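Local structure of uncharacterized protein (Bacteroides fragilis, 3EUR) at residues P41-C46 and A113-Y118; E51-K54 and V58-G61; E100-I103 and N107-D110. The protein is of unknown function but has a thioredoxin-like fold, with sequence features consistent with a role in thiol-disulfide chemistry. All coordinates share one frame; numbering follows the deposited sequence.

Contact 1 of 3, residues P41-C46 and A113-Y118; sequences PGCHAC and AIPTLY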
ATOM      1  N   PRO A  41       3.998 -10.861  -1.732  1.00 25.31           N
ATOM      2  CA  PRO A  41       5.257 -11.055  -1.040  1.00 28.47           C
ATOM      3  C   PRO A  41       5.921 -12.382  -1.393  1.00 30.63           C
ATOM      4  O   PRO A  41       7.003 -12.673  -0.872  1.00 33.08           O
ATOM      5  CB  PRO A  41       4.876 -11.021   0.439  1.00 28.34           C
ATOM      6  CG  PRO A  41       3.413 -10.765   0.524  1.00 28.27           C
ATOM      7  CD  PRO A  41       2.826 -10.940  -0.831  1.00 26.24           C
ATOM      8  N   GLY A  42       5.331 -13.184  -2.279  1.00 31.60           N
ATOM      9  CA  GLY A  42       6.128 -14.185  -2.971  1.00 33.43           C
ATOM     10  C   GLY A  42       7.183 -13.691  -3.985  1.00 35.03           C
ATOM     11  O   GLY A  42       7.303 -14.327  -5.050  1.00 36.86           O
ATOM     12  N   CYS A  43       7.946 -12.598  -3.681  1.00 35.77           N
ATOM     13  CA  CYS A  43       9.043 -12.099  -4.575  1.00 34.82           C
ATOM     14  C   CYS A  43      10.121 -11.185  -3.951  1.00 33.44           C
ATOM     15  O   CYS A  43       9.917 -10.533  -2.893  1.00 33.42           O
ATOM     16  CB  CYS A  43       8.479 -11.438  -5.849  1.00 36.33           C
ATOM     17  SG  CYS A  43       8.444  -9.583  -5.916  1.00 42.51           S
ATOM     18  N   HIS A  44      11.280 -11.170  -4.617  1.00 31.47           N
ATOM     19  CA  HIS A  44      12.519 -10.526  -4.145  1.00 30.00           C
ATOM     20  C   HIS A  44      12.467  -8.991  -4.086  1.00 28.06           C
ATOM     21  O   HIS A  44      13.014  -8.372  -3.139  1.00 26.42           O
ATOM     22  CB  HIS A  44      13.728 -10.954  -5.023  1.00 31.03           C
ATOM     23  CG  HIS A  44      14.118 -12.387  -4.851  0.50 32.27           C
ATOM     24  ND1 HIS A  44      14.505 -12.912  -3.636  0.50 34.21           N
ATOM     25  CD2 HIS A  44      14.176 -13.407  -5.740  0.50 34.37           C
ATOM     26  CE1 HIS A  44      14.787 -14.194  -3.785  0.50 33.84           C
ATOM     27  NE2 HIS A  44      14.592 -14.520  -5.052  0.50 34.96           N
ATOM     28  N   ALA A  45      11.885  -8.396  -5.131  1.00 25.85           N
ATOM     29  CA  ALA A  45      11.674  -6.964  -5.210  1.00 23.64           C
ATOM     30  C   ALA A  45      10.770  -6.543  -4.082  1.00 20.69           C
ATOM     31  O   ALA A  45      11.019  -5.522  -3.501  1.00 20.29           O
ATOM     32  CB  ALA A  45      11.061  -6.548  -6.541  1.00 23.60           C
ATOM     33  N   CYS A  46       9.769  -7.358  -3.748  1.00 20.52           N
ATOM     34  CA  CYS A  46       8.854  -7.043  -2.626  0.50 19.10           C
ATOM     35  C   CYS A  46       9.608  -7.055  -1.296  1.00 17.95           C
ATOM     36  O   CYS A  46       9.433  -6.150  -0.514  1.00 15.92           O
ATOM     37  CB  CYS A  46       7.616  -7.960  -2.581  0.50 19.90           C
ATOM     38  SG  CYS A  46       6.406  -7.521  -1.287  0.50 20.34           S
ATOM     39  N   ALA A 113       3.391  -4.541 -12.642  1.00 14.18           N
ATOM     40  CA  ALA A 113       4.719  -4.321 -12.104  1.00 16.13           C
ATOM     41  C   ALA A 113       4.794  -4.264 -10.603  1.00 15.90           C
ATOM     42  O   ALA A 113       5.651  -3.562 -10.039  1.00 16.90           O
ATOM     43  CB  ALA A 113       5.277  -2.992 -12.672  1.00 17.98           C
ATOM     44  N   ILE A 114       3.943  -4.969  -9.921  1.00 17.15           N
ATOM     45  CA  ILE A 114       4.020  -5.134  -8.430  0.50 17.82           C
ATOM     46  C   ILE A 114       5.416  -5.584  -8.047  1.00 17.08           C
ATOM     47  O   ILE A 114       6.001  -6.412  -8.760  1.00 20.60           O
ATOM     48  CB  ILE A 114       3.048  -6.241  -7.915  0.50 19.68           C
ATOM     49  CG1 ILE A 114       1.658  -5.657  -7.755  0.50 21.16           C
ATOM     50  CG2 ILE A 114       3.536  -6.871  -6.529  0.50 19.01           C
ATOM     51  CD1 ILE A 114       1.439  -4.305  -8.387  0.50 21.28           C
ATOM     52  N   PRO A 115       6.027  -5.072  -6.967  1.00 16.19           N
ATOM     53  CA  PRO A 115       5.418  -4.144  -6.002  1.00 14.91           C
ATOM     54  C   PRO A 115       5.343  -2.732  -6.506  1.00 12.97           C
ATOM     55  O   PRO A 115       6.178  -2.275  -7.194  1.00 13.87           O
ATOM     56  CB  PRO A 115       6.397  -4.193  -4.835  1.00 16.43           C
ATOM     57  CG  PRO A 115       7.666  -4.490  -5.447  1.00 18.86           C
ATOM     58  CD  PRO A 115       7.365  -5.447  -6.520  1.00 18.74           C
ATOM     59  N   THR A 116       4.263  -2.062  -6.116  1.00 12.59           N
ATOM     60  CA  THR A 116       4.000  -0.689  -6.522  0.50 13.24           C
ATOM     61  C   THR A 116       3.443   0.176  -5.392  1.00 11.62           C
ATOM     62  O   THR A 116       2.629  -0.249  -4.572  1.00 13.60           O
ATOM     63  CB  THR A 116       3.029  -0.634  -7.718  0.50 14.73           C
ATOM     64  OG1 THR A 116       3.269  -1.750  -8.584  0.50 17.49           O
ATOM     65  CG2 THR A 116       3.218   0.658  -8.499  0.50 14.22           C
ATOM     66  N   LEU A 117       3.907   1.418  -5.373  1.00  9.68           N
ATOM     67  CA  LEU A 117       3.507   2.421  -4.396  1.00  8.45           C
ATOM     68  C   LEU A 117       2.673   3.518  -4.996  1.00  7.72           C
ATOM     69  O   LEU A 117       2.967   4.020  -6.073  1.00  8.29           O
ATOM     70  CB  LEU A 117       4.758   3.059  -3.769  1.00  9.41           C
ATOM     71  CG  LEU A 117       5.688   2.150  -3.003  1.00  9.76           C
ATOM     72  CD1 LEU A 117       6.943   2.937  -2.587  1.00 11.52           C
ATOM     73  CD2 LEU A 117       5.023   1.561  -1.765  1.00 12.30           C
ATOM     74  N   TYR A 118       1.631   3.905  -4.269  1.00  7.61           N
ATOM     75  CA  TYR A 118       0.893   5.143  -4.513  1.00  7.39           C
ATOM     76  C   TYR A 118       0.931   5.977  -3.249  1.00  7.29           C
ATOM     77  O   TYR A 118       0.715   5.445  -2.174  1.00  9.36           O
ATOM     78  CB  TYR A 118      -0.589   4.892  -4.876  1.00  7.94           C
ATOM     79  CG  TYR A 118      -0.839   4.254  -6.192  1.00  8.33           C
ATOM     80  CD1 TYR A 118      -1.395   5.014  -7.214  1.00 10.29           C
ATOM     81  CD2 TYR A 118      -0.491   2.962  -6.449  1.00 11.05           C
ATOM     82  CE1 TYR A 118      -1.660   4.499  -8.450  1.00 11.44           C
ATOM     83  CE2 TYR A 118      -0.728   2.394  -7.752  1.00 11.41           C
ATOM     84  CZ  TYR A 118      -1.284   3.216  -8.730  1.00 11.38           C
ATOM     85  OH  TYR A 118      -1.526   2.700 -10.006  1.00 14.77           O
TER

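Contact 2 of 3, residues E51-K54 and V58-G61; sequences EGLK and VING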
ATOM      1  N   GLU A  51      12.019  -3.925   3.182  0.80 11.78           N
ATOM      2  CA  GLU A  51      13.184  -3.529   3.913  0.80 12.52           C
ATOM      3  C   GLU A  51      13.476  -2.048   3.738  0.80 11.59           C
ATOM      4  O   GLU A  51      13.839  -1.330   4.687  0.80 12.19           O
ATOM      5  CB  GLU A  51      14.376  -4.358   3.416  0.80 14.94           C
ATOM      6  CG  GLU A  51      14.471  -5.697   4.108  0.80 19.93           C
ATOM      7  CD  GLU A  51      14.996  -5.491   5.515  0.80 25.76           C
ATOM      8  OE1 GLU A  51      16.158  -5.085   5.634  0.80 31.32           O
ATOM      9  OE2 GLU A  51      14.232  -5.646   6.494  0.80 30.33           O
ATOM     10  N   GLY A  52      13.296  -1.559   2.520  1.00 10.49           N
ATOM     11  CA  GLY A  52      13.497  -0.164   2.225  1.00 11.68           C
ATOM     12  C   GLY A  52      12.566   0.755   2.966  1.00 10.81           C
ATOM     13  O   GLY A  52      12.974   1.832   3.451  1.00 10.98           O
ATOM     14  N   LEU A  53      11.292   0.362   3.029  1.00 10.21           N
ATOM     15  CA  LEU A  53      10.307   1.159   3.765  1.00 11.18           C
ATOM     16  C   LEU A  53      10.629   1.195   5.251  1.00 11.99           C
ATOM     17  O   LEU A  53      10.546   2.254   5.884  1.00 14.17           O
ATOM     18  CB  LEU A  53       8.909   0.550   3.556  1.00 12.68           C
ATOM     19  CG  LEU A  53       8.247   0.797   2.205  1.00 12.82           C
ATOM     20  CD1 LEU A  53       7.115  -0.219   2.003  1.00 14.57           C
ATOM     21  CD2 LEU A  53       7.754   2.243   2.085  1.00 14.56           C
ATOM     22  N   LYS A  54      11.060   0.057   5.793  1.00 12.07           N
ATOM     23  CA  LYS A  54      11.446   0.006   7.223  1.00 12.91           C
ATOM     24  C   LYS A  54      12.667   0.899   7.503  1.00 13.04           C
ATOM     25  O   LYS A  54      12.774   1.502   8.573  1.00 15.74           O
ATOM     26  CB  LYS A  54      11.762  -1.423   7.636  1.00 13.79           C
ATOM     27  CG  LYS A  54      10.604  -2.307   7.694  1.00 13.71           C
ATOM     28  CD  LYS A  54      11.060  -3.774   8.022  1.00 15.17           C
ATOM     29  CE  LYS A  54       9.930  -4.705   8.260  1.00 15.17           C
ATOM     30  NZ  LYS A  54      10.410  -6.050   8.572  1.00 18.94           N
ATOM     31  N   VAL A  58      13.210   9.259   5.930  1.00  7.62           N
ATOM     32  CA  VAL A  58      12.102  10.153   5.653  1.00  8.19           C
ATOM     33  C   VAL A  58      10.760   9.537   5.971  1.00  8.32           C
ATOM     34  O   VAL A  58       9.910  10.131   6.632  1.00  8.54           O
ATOM     35  CB  VAL A  58      12.145  10.726   4.227  1.00  9.22           C
ATOM     36  CG1 VAL A  58      10.850  11.398   3.849  1.00 10.01           C
ATOM     37  CG2 VAL A  58      13.354  11.618   4.058  1.00  9.97           C
ATOM     38  N   ILE A  59      10.545   8.321   5.515  1.00  8.90           N
ATOM     39  CA  ILE A  59       9.250   7.705   5.765  1.00 10.80           C
ATOM     40  C   ILE A  59       9.057   7.486   7.246  1.00 10.38           C
ATOM     41  O   ILE A  59       7.948   7.713   7.761  1.00 11.64           O
ATOM     42  CB  ILE A  59       9.066   6.434   4.911  1.00 13.41           C
ATOM     43  CG1 ILE A  59       8.935   6.885   3.404  1.00 17.82           C
ATOM     44  CG2 ILE A  59       7.870   5.609   5.418  1.00 16.48           C
ATOM     45  CD1 ILE A  59       9.082   5.900   2.236  1.00 19.09           C
ATOM     46  N   ASN A  60      10.092   7.014   7.946  0.60  9.91           N
ATOM     47  CA  ASN A  60      10.038   6.791   9.411  0.60 10.33           C
ATOM     48  C   ASN A  60       9.702   8.098  10.175  0.60  8.81           C
ATOM     49  O   ASN A  60       9.005   8.083  11.169  0.60  8.22           O
ATOM     50  CB  ASN A  60      11.341   6.145   9.950  0.60 13.15           C
ATOM     51  CG  ASN A  60      11.333   4.636   9.781  0.60 14.71           C
ATOM     52  OD1 ASN A  60      11.542   4.064   8.636  0.60 18.19           O
ATOM     53  ND2 ASN A  60      10.878   3.995  10.825  0.60 14.75           N
ATOM     54  N   GLY A  61      10.197   9.237   9.716  1.00  8.24           N
ATOM     55  CA  GLY A  61       9.856  10.486  10.372  1.00  7.50           C
ATOM     56  C   GLY A  61       8.361  10.751  10.235  1.00  7.00           C
ATOM     57  O   GLY A  61       7.691  11.181  11.190  1.00  7.71           O
TER

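Contact 3 of 3, residues E100-I103 and N107-D110; sequences ELVI and NLYD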
ATOM      1  N   GLU A 100     -12.072 -10.930  -2.131  1.00 20.82           N
ATOM      2  CA  GLU A 100     -12.919 -11.194  -3.280  1.00 23.21           C
ATOM      3  C   GLU A 100     -12.210 -11.043  -4.639  1.00 21.50           C
ATOM      4  O   GLU A 100     -12.834 -11.200  -5.682  1.00 23.22           O
ATOM      5  CB  GLU A 100     -14.071 -10.197  -3.221  1.00 26.10           C
ATOM      6  CG  GLU A 100     -14.645  -9.905  -1.767  1.00 31.15           C
ATOM      7  CD  GLU A 100     -13.784  -8.924  -0.872  1.00 36.54           C
ATOM      8  OE1 GLU A 100     -12.749  -8.418  -1.341  1.00 38.22           O
ATOM      9  OE2 GLU A 100     -14.136  -8.667   0.326  1.00 41.72           O
ATOM     10  N   LEU A 101     -10.937 -10.654  -4.617  1.00 19.04           N
ATOM     11  CA  LEU A 101     -10.152 -10.394  -5.833  1.00 17.45           C
ATOM     12  C   LEU A 101     -10.763  -9.309  -6.719  1.00 17.06           C
ATOM     13  O   LEU A 101     -10.758  -9.378  -7.955  1.00 18.68           O
ATOM     14  CB  LEU A 101      -9.963 -11.689  -6.638  1.00 18.80           C
ATOM     15  CG  LEU A 101      -9.389 -12.833  -5.808  1.00 19.29           C
ATOM     16  CD1 LEU A 101      -9.426 -14.125  -6.662  1.00 23.30           C
ATOM     17  CD2 LEU A 101      -7.972 -12.543  -5.296  1.00 21.36           C
ATOM     18  N   VAL A 102     -11.275  -8.272  -6.105  1.00 17.04           N
ATOM     19  CA  VAL A 102     -11.913  -7.175  -6.786  1.00 16.92           C
ATOM     20  C   VAL A 102     -10.943  -6.332  -7.612  1.00 15.65           C
ATOM     21  O   VAL A 102     -11.226  -5.946  -8.739  1.00 17.21           O
ATOM     22  CB  VAL A 102     -12.782  -6.372  -5.823  1.00 16.89           C
ATOM     23  CG1 VAL A 102     -13.450  -5.261  -6.539  1.00 17.44           C
ATOM     24  CG2 VAL A 102     -13.828  -7.274  -5.113  1.00 21.01           C
ATOM     25  N   ILE A 103      -9.784  -6.035  -7.044  1.00 14.47           N
ATOM     26  CA  ILE A 103      -8.813  -5.242  -7.764  1.00 13.51           C
ATOM     27  C   ILE A 103      -8.449  -5.909  -9.098  1.00 14.60           C
ATOM     28  O   ILE A 103      -8.442  -5.239 -10.131  1.00 14.92           O
ATOM     29  CB  ILE A 103      -7.549  -4.948  -6.914  1.00 13.47           C
ATOM     30  CG1 ILE A 103      -7.881  -4.065  -5.696  1.00 13.52           C
ATOM     31  CG2 ILE A 103      -6.482  -4.325  -7.782  1.00 13.66           C
ATOM     32  CD1 ILE A 103      -6.803  -4.022  -4.639  1.00 14.23           C
ATOM     33  N   ASN A 107     -10.160  -4.771 -12.551  1.00 16.81           N
ATOM     34  CA  ASN A 107      -9.048  -3.982 -13.151  0.70 17.23           C
ATOM     35  C   ASN A 107      -8.919  -2.628 -12.506  1.00 15.27           C
ATOM     36  O   ASN A 107      -8.830  -1.620 -13.183  1.00 16.66           O
ATOM     37  CB  ASN A 107      -9.300  -3.762 -14.647  0.70 19.79           C
ATOM     38  CG  ASN A 107      -9.101  -5.001 -15.415  0.70 24.65           C
ATOM     39  OD1 ASN A 107      -7.962  -5.494 -15.548  0.70 31.03           O
ATOM     40  ND2 ASN A 107     -10.193  -5.556 -15.903  0.70 30.22           N
ATOM     41  N   LEU A 108      -8.978  -2.595 -11.184  1.00 13.79           N
ATOM     42  CA  LEU A 108      -9.001  -1.308 -10.489  1.00 12.91           C
ATOM     43  C   LEU A 108      -7.646  -0.608 -10.425  1.00 12.07           C
ATOM     44  O   LEU A 108      -7.603   0.625 -10.395  1.00 12.79           O
ATOM     45  CB  LEU A 108      -9.508  -1.485  -9.067  1.00 12.51           C
ATOM     46  CG  LEU A 108     -10.931  -2.012  -8.877  1.00 13.33           C
ATOM     47  CD1 LEU A 108     -11.281  -2.027  -7.406  1.00 15.21           C
ATOM     48  CD2 LEU A 108     -11.893  -1.151  -9.723  1.00 18.24           C
ATOM     49  N   TYR A 109      -6.572  -1.393 -10.396  1.00 11.07           N
ATOM     50  CA  TYR A 109      -5.200  -0.926 -10.360  1.00 11.49           C
ATOM     51  C   TYR A 109      -4.398  -1.787 -11.332  1.00 11.74           C
ATOM     52  O   TYR A 109      -4.640  -2.967 -11.481  1.00 12.63           O
ATOM     53  CB  TYR A 109      -4.542  -1.052  -8.957  1.00 10.65           C
ATOM     54  CG  TYR A 109      -5.081  -0.066  -7.932  1.00  9.50           C
ATOM     55  CD1 TYR A 109      -4.400   1.081  -7.601  1.00  9.74           C
ATOM     56  CD2 TYR A 109      -6.289  -0.286  -7.316  1.00  9.89           C
ATOM     57  CE1 TYR A 109      -4.912   1.977  -6.698  1.00  8.75           C
ATOM     58  CE2 TYR A 109      -6.823   0.611  -6.431  1.00  8.84           C
ATOM     59  CZ  TYR A 109      -6.134   1.754  -6.110  1.00  7.96           C
ATOM     60  OH  TYR A 109      -6.621   2.665  -5.211  1.00  8.45           O
ATOM     61  N   ASP A 110      -3.413  -1.191 -11.966  1.00 11.65           N
ATOM     62  CA  ASP A 110      -2.466  -1.900 -12.830  1.00 11.81           C
ATOM     63  C   ASP A 110      -1.546  -2.713 -11.937  1.00 11.21           C
ATOM     64  O   ASP A 110      -0.832  -2.137 -11.121  1.00 13.80           O
ATOM     65  CB  ASP A 110      -1.671  -0.883 -13.627  1.00 13.02           C
ATOM     66  CG  ASP A 110      -0.680  -1.475 -14.594  1.00 14.39           C
ATOM     67  OD1 ASP A 110      -0.542  -2.704 -14.710  1.00 14.52           O
ATOM     68  OD2 ASP A 110      -0.001  -0.667 -15.260  1.00 17.19           O
TER

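Contact 1 of 3, residues P41-C46 and A113-Y118
The pyrrolidine ring of Pro-115, puckered C-gamma endo, turns its CG-CD edge toward the first turn of helix 44-55. Ala-45 lies close to the mean ring plane at that edge, its CB 3.9 Å from Pro-115 CD. Both cysteines lie toward one and the same face: Cys-43 SG approaches obliquely, to 4.3 Å from Pro-115 CD, and Cys-46 N lies 3.9 Å from Pro-115 CG. No hydrogen bond joins the two segments; the touching is by van der Waals contact, with 134 Å² buried in all.

The sulfur of Cys-43 is positioned from within its own segment. Cys-43 is the N-cap residue of the helix, and its SG accepts from Cys-46 N at 3.4 Å with an N-H...S angle of 153°. An unusual chi1 of 102° swings SG back over the helix start, where it meets both this N-H and the proline.

The peptide bond before Pro-115 is cis. A Cys-X-X-Cys sequence at a helix N-terminus facing a cis-proline is the active-site signature of the thioredoxin fold, and both elements are present here.

In the fold, Pro-115 immediately precedes strand 116-120, which pairs with strand 33-38. Phe-37 of that strand touches both Pro-115 and Cys-46, and Pro-41 packs on Trp-82 and His-85 of helix 79-85.

Contact 2 of 3, residues E51-K54 and V58-G61
This is a contact between consecutive helices, 44-55 and 57-64, across the tight corner that joins them on one side of the sheet. Leu-53 and Ile-59 mark the closest backbone approach, with their CA atoms 6.9 Å apart; Lys-54 and Asn-60 follow at 7.3 Å between CA atoms.

The apolar part is a meeting of terminal methyls. Leu-53 CD2 reaches Ile-59 CD1 at 3.9 Å, and the two side chains cross obliquely. In Ile-59, CG1 is set anti to the carbonyl carbon (chi1 -69°) and the chain then runs on extended (chi2 165°), which carries CD1 out to the leucine. Both residues are buried, and both also touch Leu-133 of helix 133-141; Leu-53 extends further, onto Leu-35 and Phe-37 of strand 33-38.

The polar part lies toward the outside. The side chain of Asn-60 faces the last turn of the first helix, with its modelled OD1 2.8 Å from Lys-54 O, though the orientation of this amide is doubtful. Lys-54 directs its extended chain away from the second helix.

The chemistry is therefore divided: on the inner side the contact is a single methyl pair within a larger apolar cluster with Leu-133, while on the outer side the lysine takes its polar bond beyond the helix pair, from Lys-54 NZ to Asp-88 O.

Contact 3 of 3, residues E100-I103 and N107-D110
Leu-108 N donates to Ile-103 O over 2.9 Å, the one hydrogen bond across this contact, with an N-H...O angle of 156°. Asn-107 N is nearly as close to Ile-103 O, but its angle is poor and it is not bonded.

Around the bond the side chains close in. Leu-108 lies against the helix start: its CD1 is 4.0 Å from Val-102 CG1, and its CG is 3.9 Å from Val-102 O. The same CD1 comes to 4.3 Å from Ile-103 CG1. On the other branch, Ile-103 CG2 meets Tyr-109 CB at 4.0 Å and approaches the tyrosine ring obliquely; chi1 of -65° puts CG2 anti to the backbone N, toward the following chain.

The backbone explains this arrangement. Asn-107 has a positive phi of 55° just after helix 102-105 and forms a Schellman motif. The bond from Leu-108 N to Ile-103 O is the 6→1 bond of that motif, and the apolar pair of Leu-108 and Ile-103 is the one that accompanies it. At the helix start, the Asp-98 carboxylate accepts from Val-102 N and Ile-103 N.

Farther out, Tyr-109 binds Leu-12 O through its hydroxyl and packs on Leu-36 and Ile-38 of strand 33-38. The ring stacks edge-to-face with Tyr-118 of strand 116-120, anchoring the loop after helix 102-105 to the sheet.

Contact 1 lies nearer the chain's centre, about 10 Å from it between centres against 13 Å for the other two. It brings together segments far apart in sequence at the presumed redox site and has no hydrogen bond across its interface. Contacts 2 and 3 are local, and each combines buried side chains (Leu-53 and Ile-59; Ile-103 and Tyr-109) with an exposed flank (Lys-54; Asn-107). Contact 2 pairs two helices through methyls, whereas contact 3 ends one short helix with a well-defined backbone bond. Contacts 1 and 2 share helix 44-55 without touching. Contact 3 meets contact 1 through Tyr-109 and Tyr-118, whereas contacts 2 and 3 lie on opposite sides of the chain's centre.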